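Shikimate 5-dehydrogenase (Thermus thermophilus, PDB 2D5C) catalyses the reversible NADPH-linked reduction of 3-dehydroshikimate to shikimate, the fourth of seven steps in chorismate biosynthesis. Local coordinates at residues A[191-196]-A[215-220]; A[118-123]-A[167-172]; A[27-32]-A[244-249]; A[20-25]-A[251-256]; A[48-53]-A[92-97]. All coordinates share one frame; numbering follows the deposited sequence.

Contact 1 (A[191-196]-A[215-220]). With SO4 (sulfate ion), chain C.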
# COMPACT_ATOMS: atom_id res chain seq x y z
N LEU A 191 19.63 19.09 -28.07
CA LEU A 191 21.03 19.47 -28.11
C LEU A 191 21.61 19.56 -29.53
O LEU A 191 21.47 18.63 -30.31
CB LEU A 191 21.82 18.42 -27.31
CG LEU A 191 23.27 18.68 -26.90
CD1 LEU A 191 23.29 19.66 -25.75
CD2 LEU A 191 23.92 17.38 -26.47
N PRO A 192 22.24 20.70 -29.88
CA PRO A 192 22.83 20.85 -31.22
C PRO A 192 23.89 19.74 -31.33
O PRO A 192 24.58 19.47 -30.36
CB PRO A 192 23.51 22.22 -31.14
CG PRO A 192 22.67 22.96 -30.15
CD PRO A 192 22.41 21.93 -29.08
N ALA A 193 24.01 19.12 -32.50
CA ALA A 193 24.97 18.03 -32.72
C ALA A 193 26.40 18.32 -32.25
O ALA A 193 27.07 17.44 -31.69
CB ALA A 193 24.99 17.65 -34.21
N GLU A 194 26.87 19.55 -32.46
CA GLU A 194 28.22 19.93 -32.06
C GLU A 194 28.44 20.04 -30.54
O GLU A 194 29.57 20.25 -30.10
CB GLU A 194 28.62 21.26 -32.71
CG GLU A 194 27.70 22.44 -32.38
CD GLU A 194 28.29 23.78 -32.82
OE1 GLU A 194 29.13 23.79 -33.75
OE2 GLU A 194 27.92 24.83 -32.24
N LEU A 195 27.37 19.91 -29.75
CA LEU A 195 27.52 19.99 -28.29
C LEU A 195 27.60 18.61 -27.63
O LEU A 195 27.78 18.50 -26.42
CB LEU A 195 26.39 20.82 -27.67
CG LEU A 195 26.38 22.30 -28.06
CD1 LEU A 195 25.34 23.04 -27.21
CD2 LEU A 195 27.75 22.91 -27.86
N PHE A 196 27.46 17.56 -28.43
CA PHE A 196 27.57 16.21 -27.89
C PHE A 196 29.02 15.89 -27.54
O PHE A 196 29.94 16.41 -28.19
CB PHE A 196 27.12 15.15 -28.91
CG PHE A 196 25.62 14.99 -29.04
CD1 PHE A 196 24.85 15.93 -29.72
CD2 PHE A 196 24.97 13.89 -28.48
CE1 PHE A 196 23.47 15.78 -29.84
CE2 PHE A 196 23.58 13.72 -28.60
CZ PHE A 196 22.84 14.67 -29.28
N LEU A 215 18.97 10.39 -30.00
CA LEU A 215 19.66 9.10 -29.90
C LEU A 215 20.43 8.77 -31.16
O LEU A 215 21.52 8.20 -31.09
CB LEU A 215 18.68 7.97 -29.60
CG LEU A 215 18.18 7.88 -28.15
CD1 LEU A 215 17.15 6.76 -28.04
CD2 LEU A 215 19.35 7.63 -27.20
N ARG A 216 19.87 9.10 -32.32
CA ARG A 216 20.56 8.83 -33.57
C ARG A 216 21.82 9.68 -33.64
O ARG A 216 22.85 9.24 -34.13
CB ARG A 216 19.63 9.12 -34.76
CG ARG A 216 18.52 8.09 -34.93
CD ARG A 216 17.44 8.59 -35.90
NE ARG A 216 16.37 7.63 -36.13
CZ ARG A 216 16.43 6.63 -37.01
NH1 ARG A 216 17.52 6.45 -37.74
NH2 ARG A 216 15.40 5.82 -37.18
N GLU A 217 21.75 10.91 -33.14
CA GLU A 217 22.92 11.79 -33.14
C GLU A 217 23.98 11.22 -32.21
O GLU A 217 25.17 11.20 -32.53
CB GLU A 217 22.54 13.19 -32.67
CG GLU A 217 21.78 13.99 -33.69
CD GLU A 217 21.27 15.30 -33.11
OE1 GLU A 217 20.76 15.27 -31.98
OE2 GLU A 217 21.38 16.35 -33.79
N ALA A 218 23.53 10.78 -31.03
CA ALA A 218 24.45 10.24 -30.04
C ALA A 218 25.13 8.98 -30.57
O ALA A 218 26.35 8.81 -30.43
CB ALA A 218 23.70 9.92 -28.75
N LYS A 219 24.36 8.08 -31.18
CA LYS A 219 24.96 6.86 -31.70
C LYS A 219 25.98 7.18 -32.80
O LYS A 219 27.09 6.65 -32.80
CB LYS A 219 23.86 5.92 -32.20
CG LYS A 219 24.37 4.58 -32.67
CD LYS A 219 23.26 3.53 -32.68
CE LYS A 219 22.12 3.92 -33.60
NZ LYS A 219 21.03 2.90 -33.57
N ALA A 220 25.61 8.07 -33.72
CA ALA A 220 26.53 8.45 -34.80
C ALA A 220 27.79 9.17 -34.32
O ALA A 220 28.83 9.17 -35.01
CB ALA A 220 25.79 9.33 -35.82
S SO4 C . 21.76 21.13 -35.09
O1 SO4 C . 22.60 19.80 -34.70
O2 SO4 C . 22.59 22.24 -34.69
O3 SO4 C . 21.49 21.13 -36.38
O4 SO4 C . 20.61 21.07 -34.22
O HOH W 1 20.38 18.42 -32.74
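The Phe-196 ring carries Leu-191 on one face. Leu-191 CD2 sits over the ring centre, 3.6 Å above the plane. Helix 213-220 meets the ring obliquely: Glu-217 OE1 is 3.5 Å from Phe-196 CZ, and Ala-218 CB is 3.8 Å from Phe-196 CE2. The ring and the Glu-217 carboxylate stand steeply to each other, their planes 72° apart. Phe-196 turns toward the helix with CG anti to the carbonyl carbon, and Glu-217 has the same first torsion and then runs out extended. The two side chains cross nearly at right angles. This places the 3-10 turn 193-195 and the aromatic after it against the helix of the beta-alpha-beta crossover between strands 201-204 and 224-226, in the Rossmann-type NADP-binding half of the chain. An alanine in place of Phe-196 would remove the ring that Leu-191 and Ala-218 pack on, and would probably loosen the loop from the helix. Polar links lie beside the ring. A water is hydrogen-bonded to Leu-191 O at 2.7 Å and to Glu-217 OE2 at 2.5 Å, so it bridges the segments. Ser-189 OG is within bonding distance of Glu-217 OE1 and Leu-191 O, but its single proton can serve only one. Next to the carboxylate, a sulfate, probably from the crystallisation liquor, takes a nearly straight hydrogen bond from Ala-193 N to its O1, 2.7 Å long.

Contact 2 (A[118-123]-A[167-172])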
# COMPACT_ATOMS: atom_id res chain seq x y z
N PRO A 118 31.02 13.01 -15.33
CA PRO A 118 29.85 13.81 -14.97
C PRO A 118 28.64 13.37 -15.80
O PRO A 118 28.78 13.09 -16.99
CB PRO A 118 30.27 15.23 -15.33
CG PRO A 118 31.76 15.19 -15.22
CD PRO A 118 32.10 13.87 -15.84
N ALA A 119 27.48 13.33 -15.16
CA ALA A 119 26.24 12.94 -15.83
C ALA A 119 25.41 14.21 -15.98
O ALA A 119 25.10 14.86 -14.98
CB ALA A 119 25.49 11.92 -14.98
N LEU A 120 25.06 14.57 -17.21
CA LEU A 120 24.25 15.78 -17.45
C LEU A 120 22.81 15.41 -17.78
O LEU A 120 22.54 14.67 -18.73
CB LEU A 120 24.84 16.61 -18.60
CG LEU A 120 24.00 17.79 -19.11
CD1 LEU A 120 23.72 18.80 -17.99
CD2 LEU A 120 24.72 18.45 -20.26
N VAL A 121 21.89 15.92 -16.98
CA VAL A 121 20.47 15.68 -17.18
C VAL A 121 19.88 16.93 -17.85
O VAL A 121 20.00 18.03 -17.33
CB VAL A 121 19.76 15.43 -15.84
CG1 VAL A 121 18.27 15.11 -16.08
CG2 VAL A 121 20.46 14.28 -15.09
N LEU A 122 19.32 16.75 -19.04
CA LEU A 122 18.71 17.86 -19.74
C LEU A 122 17.23 17.85 -19.38
O LEU A 122 16.53 16.87 -19.62
CB LEU A 122 18.86 17.68 -21.25
CG LEU A 122 20.29 17.50 -21.77
CD1 LEU A 122 20.19 17.38 -23.30
CD2 LEU A 122 21.20 18.66 -21.36
N GLY A 123 16.76 18.95 -18.79
CA GLY A 123 15.37 19.04 -18.39
C GLY A 123 15.26 18.90 -16.89
O GLY A 123 15.73 17.90 -16.34
N GLU A 167 26.49 24.15 -23.21
CA GLU A 167 27.72 23.72 -23.89
C GLU A 167 28.60 22.79 -23.06
O GLU A 167 29.51 22.15 -23.59
CB GLU A 167 28.54 24.93 -24.37
CG GLU A 167 29.26 25.73 -23.30
CD GLU A 167 28.49 26.95 -22.82
OE1 GLU A 167 29.11 27.80 -22.14
OE2 GLU A 167 27.28 27.06 -23.12
N LYS A 168 28.32 22.68 -21.77
CA LYS A 168 29.08 21.79 -20.91
C LYS A 168 28.76 20.34 -21.27
O LYS A 168 29.41 19.42 -20.77
CB LYS A 168 28.75 22.05 -19.44
CG LYS A 168 29.42 23.30 -18.89
CD LYS A 168 30.91 23.07 -18.67
CE LYS A 168 31.15 22.03 -17.58
NZ LYS A 168 32.59 21.88 -17.25
N ALA A 169 27.76 20.14 -22.13
CA ALA A 169 27.39 18.78 -22.53
C ALA A 169 28.59 18.10 -23.20
O ALA A 169 28.69 16.87 -23.20
CB ALA A 169 26.19 18.82 -23.50
N ARG A 170 29.49 18.89 -23.78
CA ARG A 170 30.66 18.33 -24.45
C ARG A 170 31.62 17.67 -23.47
O ARG A 170 32.45 16.85 -23.86
CB ARG A 170 31.41 19.42 -25.23
CG ARG A 170 30.63 19.95 -26.43
CD ARG A 170 31.31 21.16 -27.07
NE ARG A 170 31.59 22.22 -26.09
CZ ARG A 170 31.85 23.48 -26.40
NH1 ARG A 170 31.84 23.87 -27.67
NH2 ARG A 170 32.11 24.37 -25.45
N GLU A 171 31.48 18.01 -22.19
CA GLU A 171 32.34 17.45 -21.15
C GLU A 171 31.67 16.38 -20.30
O GLU A 171 32.29 15.83 -19.39
CB GLU A 171 32.85 18.57 -20.25
CG GLU A 171 33.69 19.59 -20.98
CD GLU A 171 33.77 20.90 -20.23
OE1 GLU A 171 34.12 20.88 -19.04
OE2 GLU A 171 33.50 21.96 -20.85
N ALA A 172 30.41 16.08 -20.58
CA ALA A 172 29.70 15.06 -19.82
C ALA A 172 30.06 13.68 -20.36
O ALA A 172 30.44 13.56 -21.53
CB ALA A 172 28.20 15.27 -19.93
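Leu-120 points out of strand 119-122 at the 3-10 segment that runs through 167-171. Its CG is anti to the backbone N (chi1 171°), and the next torsion turns CD2 to the 3-10 segment. CD2 comes down on Ala-169, 3.5 Å from Ala-169 CA and 3.6 Å from Ala-169 CB. CB of the same leucine, set by the strand backbone, meets Ala-172 CB at 3.9 Å. One leucine thus touches two alanines three residues apart. Pro-118, two residues earlier and just before the strand, follows a cis peptide bond. Its carbonyl O is 3.6 Å from Ala-172 CA, and its ring carbon CD is 4.1 Å from Glu-171 O. The turn leads straight into strand 174-177, which pairs with strand 119-122 through backbone bonds of Leu-120 to Leu-174 and Val-176. Both belong to the parallel sheet of the Rossmann-type domain. Gly-123, right after the strand, binds NADP(+) and begins a glycine-rich loop consistent with the GxGxxG pattern. On the turn itself Lys-168 NZ forms a salt bridge with Glu-171 OE1 at 2.6 Å, approaching from above the carboxylate plane (47° out of it). Both side chains also touch Trp-143 of the neighbouring strand. No hydrogen bond spans the two segments. Direct contact rests on close apolar fit; the small alanines probably let the turn lie near the strand, while charge pairs with charge within the turn.

Contact 3 (A[27-32]-A[244-249])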
# COMPACT_ATOMS: atom_id res chain seq x y z
N LEU A 27 2.00 -13.38 -14.13
CA LEU A 27 1.94 -13.73 -12.71
C LEU A 27 0.68 -14.52 -12.38
O LEU A 27 0.45 -14.87 -11.21
CB LEU A 27 1.99 -12.45 -11.87
CG LEU A 27 3.33 -11.72 -11.88
CD1 LEU A 27 3.16 -10.35 -11.28
CD2 LEU A 27 4.37 -12.52 -11.11
N GLY A 28 -0.14 -14.79 -13.40
CA GLY A 28 -1.36 -15.54 -13.20
C GLY A 28 -2.41 -14.80 -12.40
O GLY A 28 -3.18 -15.41 -11.66
N LEU A 29 -2.45 -13.48 -12.55
CA LEU A 29 -3.42 -12.65 -11.84
C LEU A 29 -4.50 -12.12 -12.75
O LEU A 29 -4.26 -11.82 -13.91
CB LEU A 29 -2.71 -11.46 -11.18
CG LEU A 29 -1.54 -11.81 -10.27
CD1 LEU A 29 -0.68 -10.57 -10.01
CD2 LEU A 29 -2.09 -12.37 -8.98
N GLU A 30 -5.71 -12.00 -12.21
CA GLU A 30 -6.82 -11.46 -12.97
C GLU A 30 -6.89 -9.96 -12.69
O GLU A 30 -6.82 -9.53 -11.54
CB GLU A 30 -8.13 -12.14 -12.57
CG GLU A 30 -8.16 -13.62 -12.91
CD GLU A 30 -9.50 -14.26 -12.62
OE1 GLU A 30 -10.51 -13.81 -13.21
OE2 GLU A 30 -9.55 -15.21 -11.80
N GLY A 31 -7.00 -9.17 -13.75
CA GLY A 31 -7.07 -7.74 -13.57
C GLY A 31 -7.00 -6.99 -14.89
O GLY A 31 -6.88 -7.59 -15.96
N SER A 32 -7.07 -5.67 -14.80
CA SER A 32 -7.02 -4.84 -15.99
C SER A 32 -6.18 -3.61 -15.70
O SER A 32 -5.98 -3.24 -14.54
CB SER A 32 -8.43 -4.42 -16.40
OG SER A 32 -9.09 -3.76 -15.33
N THR A 244 1.26 -4.92 -5.56
CA THR A 244 0.93 -6.31 -5.19
C THR A 244 1.91 -7.09 -4.33
O THR A 244 1.54 -8.11 -3.76
CB THR A 244 0.76 -7.15 -6.46
OG1 THR A 244 2.04 -7.26 -7.11
CG2 THR A 244 -0.23 -6.52 -7.41
N GLY A 245 3.16 -6.64 -4.29
CA GLY A 245 4.18 -7.36 -3.55
C GLY A 245 4.87 -8.34 -4.48
O GLY A 245 5.77 -9.08 -4.08
N LEU A 246 4.46 -8.35 -5.75
CA LEU A 246 5.05 -9.26 -6.74
C LEU A 246 5.78 -8.48 -7.83
O LEU A 246 5.29 -7.46 -8.29
CB LEU A 246 3.95 -10.10 -7.40
CG LEU A 246 3.19 -11.06 -6.48
CD1 LEU A 246 2.01 -11.66 -7.22
CD2 LEU A 246 4.13 -12.15 -5.99
N LEU A 247 6.96 -8.97 -8.23
CA LEU A 247 7.73 -8.30 -9.28
C LEU A 247 7.61 -9.01 -10.63
O LEU A 247 8.12 -10.12 -10.80
CB LEU A 247 9.21 -8.21 -8.88
CG LEU A 247 10.15 -7.42 -9.82
CD1 LEU A 247 9.80 -5.94 -9.80
CD2 LEU A 247 11.59 -7.61 -9.36
N PRO A 248 6.91 -8.41 -11.60
CA PRO A 248 6.78 -9.05 -12.91
C PRO A 248 8.15 -8.93 -13.61
O PRO A 248 8.96 -8.07 -13.23
CB PRO A 248 5.68 -8.24 -13.59
CG PRO A 248 5.87 -6.86 -12.99
CD PRO A 248 6.11 -7.17 -11.53
N ASP A 249 8.41 -9.77 -14.60
CA ASP A 249 9.70 -9.72 -15.30
C ASP A 249 9.85 -8.44 -16.11
O ASP A 249 9.09 -8.21 -17.05
CB ASP A 249 9.86 -10.92 -16.24
CG ASP A 249 11.26 -11.00 -16.82
OD1 ASP A 249 12.13 -11.64 -16.20
OD2 ASP A 249 11.49 -10.39 -17.88
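In Leu-27, Leu-29 and Leu-246 alike, CG is anti to the carbonyl carbon and beside the backbone N (chi1 -69°, -55° and -64°). All three side chains leave their backbones toward the other segment. Leu-27 and Leu-246 slide past each other in opposite directions, and Leu-27 CD1 reaches Leu-246 CB at 4.0 Å. The same methyl carbon lies 4.0 Å from Pro-248 CB, so a single branch of Leu-27 fits between a leucine and a proline. Leu-29 crosses Leu-246 obliquely, with Leu-29 CD1 and Leu-246 CD1 tip to tip at 4.0 Å. Two helix ends meet here. Gly-28 closes helix 16-26 with positive phi in a Schellman motif, and Gly-245, also with positive phi, follows helix 229-244. Thr-244 OG1 accepts a hydrogen bond from Leu-246 N at 3.0 Å, an ST turn that ties down the backbone N of Leu-246; Thr-244 OG1 is also bonded to Phe-240 O. At the other end of the loop, Asp-249 is the N-cap of helix 250-260, with OD2 bound to Gly-252 N. The contact thus joins the link from helix 16-26 to strand 31-37 with the loop between the last two helices. Phe-240 of helix 229-244 backs Leu-27, Leu-29 and Pro-248. The contact also meets the dimer partner: Leu-29 and Leu-246 both pack on Leu-29 of the second subunit.

Contact 4 (A[20-25]-A[251-256])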
# COMPACT_ATOMS: atom_id res chain seq x y z
N HIS A 20 1.56 -3.97 -18.56
CA HIS A 20 1.00 -4.59 -17.36
C HIS A 20 0.00 -5.70 -17.70
O HIS A 20 -0.26 -6.60 -16.90
CB HIS A 20 0.30 -3.49 -16.55
CG HIS A 20 1.33 -2.62 -15.89
ND1 HIS A 20 1.84 -1.50 -16.47
CD2 HIS A 20 1.92 -2.77 -14.63
CE1 HIS A 20 2.72 -1.00 -15.58
NE2 HIS A 20 2.79 -1.74 -14.47
N ALA A 21 -0.54 -5.73 -18.91
CA ALA A 21 -1.39 -6.85 -19.30
C ALA A 21 -0.46 -8.05 -19.25
O ALA A 21 -0.84 -9.12 -18.77
CB ALA A 21 -1.93 -6.64 -20.72
N PHE A 22 0.76 -7.86 -19.73
CA PHE A 22 1.76 -8.92 -19.69
C PHE A 22 2.05 -9.27 -18.23
O PHE A 22 2.10 -10.44 -17.85
CB PHE A 22 3.07 -8.49 -20.35
CG PHE A 22 4.24 -9.35 -19.96
CD1 PHE A 22 4.40 -10.63 -20.49
CD2 PHE A 22 5.14 -8.92 -18.98
CE1 PHE A 22 5.42 -11.46 -20.06
CE2 PHE A 22 6.16 -9.75 -18.54
CZ PHE A 22 6.30 -11.03 -19.08
N ALA A 23 2.25 -8.24 -17.41
CA ALA A 23 2.57 -8.47 -16.00
C ALA A 23 1.52 -9.36 -15.34
O ALA A 23 1.85 -10.35 -14.68
CB ALA A 23 2.68 -7.12 -15.25
N LEU A 24 0.26 -9.00 -15.52
CA LEU A 24 -0.85 -9.74 -14.93
C LEU A 24 -0.91 -11.21 -15.33
O LEU A 24 -0.93 -12.08 -14.46
CB LEU A 24 -2.17 -9.06 -15.28
CG LEU A 24 -2.42 -7.74 -14.53
CD1 LEU A 24 -3.51 -6.94 -15.22
CD2 LEU A 24 -2.78 -8.05 -13.08
N GLU A 25 -0.94 -11.49 -16.63
CA GLU A 25 -1.01 -12.87 -17.08
C GLU A 25 0.24 -13.65 -16.70
O GLU A 25 0.16 -14.82 -16.33
CB GLU A 25 -1.25 -12.93 -18.60
CG GLU A 25 -0.10 -12.46 -19.49
CD GLU A 25 1.02 -13.49 -19.61
OE1 GLU A 25 0.72 -14.71 -19.58
OE2 GLU A 25 2.19 -13.08 -19.74
N SER A 251 12.15 -7.45 -18.31
CA SER A 251 12.48 -7.68 -19.71
C SER A 251 11.22 -8.08 -20.48
O SER A 251 11.06 -7.72 -21.65
CB SER A 251 13.55 -8.77 -19.84
OG SER A 251 14.78 -8.33 -19.29
N GLY A 252 10.34 -8.83 -19.82
CA GLY A 252 9.11 -9.23 -20.46
C GLY A 252 8.23 -8.03 -20.71
O GLY A 252 7.58 -7.91 -21.75
N MET A 253 8.19 -7.11 -19.75
CA MET A 253 7.40 -5.92 -19.90
C MET A 253 7.99 -5.02 -20.99
O MET A 253 7.25 -4.34 -21.71
CB MET A 253 7.31 -5.17 -18.57
CG MET A 253 6.49 -5.93 -17.53
SD MET A 253 6.41 -5.11 -15.91
CE MET A 253 5.49 -3.65 -16.37
N GLU A 254 9.31 -5.02 -21.12
CA GLU A 254 9.95 -4.18 -22.13
C GLU A 254 9.55 -4.70 -23.50
O GLU A 254 9.13 -3.93 -24.37
CB GLU A 254 11.47 -4.24 -21.99
CG GLU A 254 12.19 -3.16 -22.79
CD GLU A 254 13.68 -3.38 -22.86
OE1 GLU A 254 14.28 -3.75 -21.83
OE2 GLU A 254 14.25 -3.18 -23.95
N GLU A 255 9.65 -6.01 -23.67
CA GLU A 255 9.29 -6.66 -24.92
C GLU A 255 7.84 -6.37 -25.30
O GLU A 255 7.53 -6.15 -26.47
CB GLU A 255 9.50 -8.17 -24.80
CG GLU A 255 9.16 -8.96 -26.05
CD GLU A 255 9.78 -8.37 -27.30
OE1 GLU A 255 10.97 -7.98 -27.24
OE2 GLU A 255 9.09 -8.29 -28.34
N ALA A 256 6.97 -6.34 -24.30
CA ALA A 256 5.55 -6.08 -24.52
C ALA A 256 5.31 -4.65 -25.00
O ALA A 256 4.41 -4.40 -25.81
CB ALA A 256 4.77 -6.34 -23.23
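Phe-22 lays one face of its ring over the backbone of helix 250-260. Gly-252 C is 3.4 Å above the ring plane, toward the rim. The fit is tight enough to need a glycine, since a beta carbon on Gly-252 would fall 2.3 Å from Phe-22 CZ. The ring comes from a side chain with CG anti to the backbone N (chi1 162°). Beside it, Phe-22 CD2 touches Met-253 CG at 3.6 Å, and nearer the backbone Phe-22 CB meets Ala-256 CB at 4.0 Å. Met-253 then runs on past Ala-23 and bends at its last torsion, which brings the terminal methyl over His-20. This is a CH-pi contact: Met-253 CE is 3.9 Å from the centroid of the His-20 ring and 14° off its normal.

The backbones behind these groups are close, with the two helix axes approaching to 8.8 Å and crossing at 138°, closer to antiparallel than to parallel. His-20 is itself held in place by further bonds. ND1 is bonded to Ser-16 O and NE2 to Gly-236 O, and the ring stacks with Tyr-33. Both partners of the imidazole nitrogens are carbonyl oxygens, which would favour a doubly protonated, charged ring. Pro-248 and Ala-237 also pack on Met-253.

The arrangement is an oblique helix pair in which the C-terminal helix returns to the substrate-binding domain. It lies just behind the shikimate site: Ser-16 and Gln-235 bind shikimate, and His-20 is a neighbour of both.

Contact 5 (A[48-53]-A[92-97])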
# COMPACT_ATOMS: atom_id res chain seq x y z
N LYS A 48 -10.41 11.00 -6.53
CA LYS A 48 -11.52 10.63 -5.66
C LYS A 48 -12.05 9.29 -6.12
O LYS A 48 -12.38 8.42 -5.31
CB LYS A 48 -12.65 11.67 -5.74
CG LYS A 48 -12.65 12.70 -4.62
CD LYS A 48 -13.84 12.50 -3.68
CE LYS A 48 -15.16 12.73 -4.41
NZ LYS A 48 -16.34 12.50 -3.53
N GLU A 49 -12.13 9.12 -7.44
CA GLU A 49 -12.60 7.87 -8.01
C GLU A 49 -11.60 6.76 -7.77
O GLU A 49 -11.97 5.63 -7.47
CB GLU A 49 -12.82 8.04 -9.51
CG GLU A 49 -13.96 8.98 -9.85
CD GLU A 49 -13.90 9.45 -11.29
OE1 GLU A 49 -12.91 10.12 -11.67
OE2 GLU A 49 -14.85 9.14 -12.05
N VAL A 50 -10.31 7.10 -7.88
CA VAL A 50 -9.24 6.13 -7.65
C VAL A 50 -9.38 5.53 -6.26
O VAL A 50 -9.16 4.34 -6.06
CB VAL A 50 -7.85 6.78 -7.80
CG1 VAL A 50 -6.76 5.80 -7.38
CG2 VAL A 50 -7.63 7.21 -9.24
N ARG A 51 -9.75 6.37 -5.30
CA ARG A 51 -9.90 5.91 -3.92
C ARG A 51 -10.93 4.80 -3.79
O ARG A 51 -10.82 3.95 -2.91
CB ARG A 51 -10.30 7.08 -3.02
CG ARG A 51 -9.24 8.15 -2.87
CD ARG A 51 -9.78 9.34 -2.09
NE ARG A 51 -8.78 10.38 -1.93
CZ ARG A 51 -7.87 10.42 -0.96
NH1 ARG A 51 -7.84 9.46 -0.04
NH2 ARG A 51 -7.00 11.41 -0.91
N ARG A 52 -11.93 4.81 -4.66
CA ARG A 52 -13.01 3.83 -4.59
C ARG A 52 -12.90 2.61 -5.50
O ARG A 52 -13.30 1.51 -5.10
CB ARG A 52 -14.35 4.51 -4.89
CG ARG A 52 -14.67 5.74 -4.06
CD ARG A 52 -15.89 6.44 -4.64
NE ARG A 52 -16.22 7.69 -3.95
CZ ARG A 52 -16.73 7.76 -2.72
NH1 ARG A 52 -16.97 6.65 -2.03
NH2 ARG A 52 -16.99 8.95 -2.18
N ALA A 53 -12.35 2.78 -6.70
CA ALA A 53 -12.31 1.66 -7.63
C ALA A 53 -10.99 1.16 -8.22
O ALA A 53 -11.01 0.28 -9.07
CB ALA A 53 -13.29 1.94 -8.77
N GLY A 92 -9.16 3.29 0.83
CA GLY A 92 -9.59 4.58 0.33
C GLY A 92 -8.58 5.70 0.52
O GLY A 92 -8.88 6.87 0.24
N ARG A 93 -7.39 5.34 1.01
CA ARG A 93 -6.31 6.30 1.22
C ARG A 93 -5.36 6.17 0.03
O ARG A 93 -5.23 5.10 -0.55
CB ARG A 93 -5.56 5.98 2.52
CG ARG A 93 -6.45 5.68 3.72
CD ARG A 93 -7.34 6.86 4.09
NE ARG A 93 -8.16 6.53 5.26
CZ ARG A 93 -9.01 7.38 5.83
NH1 ARG A 93 -9.15 8.61 5.34
NH2 ARG A 93 -9.71 7.00 6.89
N LEU A 94 -4.70 7.26 -0.34
CA LEU A 94 -3.78 7.25 -1.46
C LEU A 94 -2.36 7.53 -0.99
O LEU A 94 -2.12 8.51 -0.29
CB LEU A 94 -4.19 8.30 -2.50
CG LEU A 94 -5.59 8.23 -3.13
CD1 LEU A 94 -5.71 9.34 -4.17
CD2 LEU A 94 -5.84 6.86 -3.77
N PHE A 95 -1.43 6.65 -1.36
CA PHE A 95 -0.01 6.76 -1.01
C PHE A 95 0.79 7.01 -2.30
O PHE A 95 0.62 6.29 -3.28
CB PHE A 95 0.49 5.46 -0.37
CG PHE A 95 -0.14 5.15 0.96
CD1 PHE A 95 -0.07 3.86 1.49
CD2 PHE A 95 -0.78 6.14 1.71
CE1 PHE A 95 -0.62 3.57 2.75
CE2 PHE A 95 -1.34 5.85 2.96
CZ PHE A 95 -1.26 4.57 3.47
N GLY A 96 1.65 8.03 -2.30
CA GLY A 96 2.42 8.33 -3.50
C GLY A 96 3.89 7.92 -3.47
O GLY A 96 4.59 8.13 -2.49
N PHE A 97 4.36 7.36 -4.58
CA PHE A 97 5.75 6.92 -4.67
C PHE A 97 6.31 7.35 -6.01
O PHE A 97 5.58 7.80 -6.89
CB PHE A 97 5.86 5.40 -4.60
CG PHE A 97 5.24 4.79 -3.39
CD1 PHE A 97 3.87 4.55 -3.35
CD2 PHE A 97 6.02 4.45 -2.29
CE1 PHE A 97 3.28 3.96 -2.22
CE2 PHE A 97 5.44 3.87 -1.17
CZ PHE A 97 4.07 3.62 -1.13
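One hydrogen bond joins helix 43-53 to the turn just before strand 93-97. Arg-51 NH1 gives it to Gly-92 O at 2.8 Å (148° at the hydrogen), meeting a lone pair in the carbonyl plane. The acceptor also lies close to the guanidinium plane, so the bond is made at the edge of that group. A weaker CA-H...O contact runs the other way, with Gly-92 CA 3.5 Å from Arg-51 O. Positive phi at Gly-92, in the hairpin turn between strands 86-90 and 93-97, favours glycine there.

The apolar part belongs to Leu-94. Arg-51 is extended from CG to NE and crosses it at about a right angle. Leu-94 CG lies over the centre of one guanidinium face, 3.8 Å above the plane, and is 3.7 Å from Arg-51 CG. Leu-94 CD2 reaches Val-50 CG1 at 3.9 Å.

Charge partners lie around this. Arg-51 NH1 makes a salt bridge with Asp-72 OD1, which also accepts from Leu-94 N. Arg-93 NH2 forms a salt bridge with Glu-77 OE1 of the second subunit. An alanine in place of Arg-51 would take away the bonds to Gly-92 O and Asp-72 and the cover over Leu-94, and would probably weaken the hold of the helix on the sheet of the substrate-binding domain.

The arginine is gripped at its edge and covered on a face; the salt-bridged Asp-72 would probably offset its charge, with Arg-93 a like-charged neighbour.

Overall arrangement
Contacts 1 and 2 lie in the NADP-binding half and touch; Leu-191 CD1 packs on Ala-169 CB. Both are buried, but contact 2 is apolar across its segments, while contact 1 adds water and sulfate at its margin. Contact 4 pairs helix 16-26 with helix 250-260; contact 3, touching it, holds the chain just after the first and just before the second. Contact 4 is buried beside the substrate site, whereas contact 3 is a surface leucine cluster at the dimer interface. Contact 5 is partly buried and has the only direct hydrogen bond between segments in the five, from its helix to the turn before its strand. It reaches the sheet of contact 3, and both meet the second subunit.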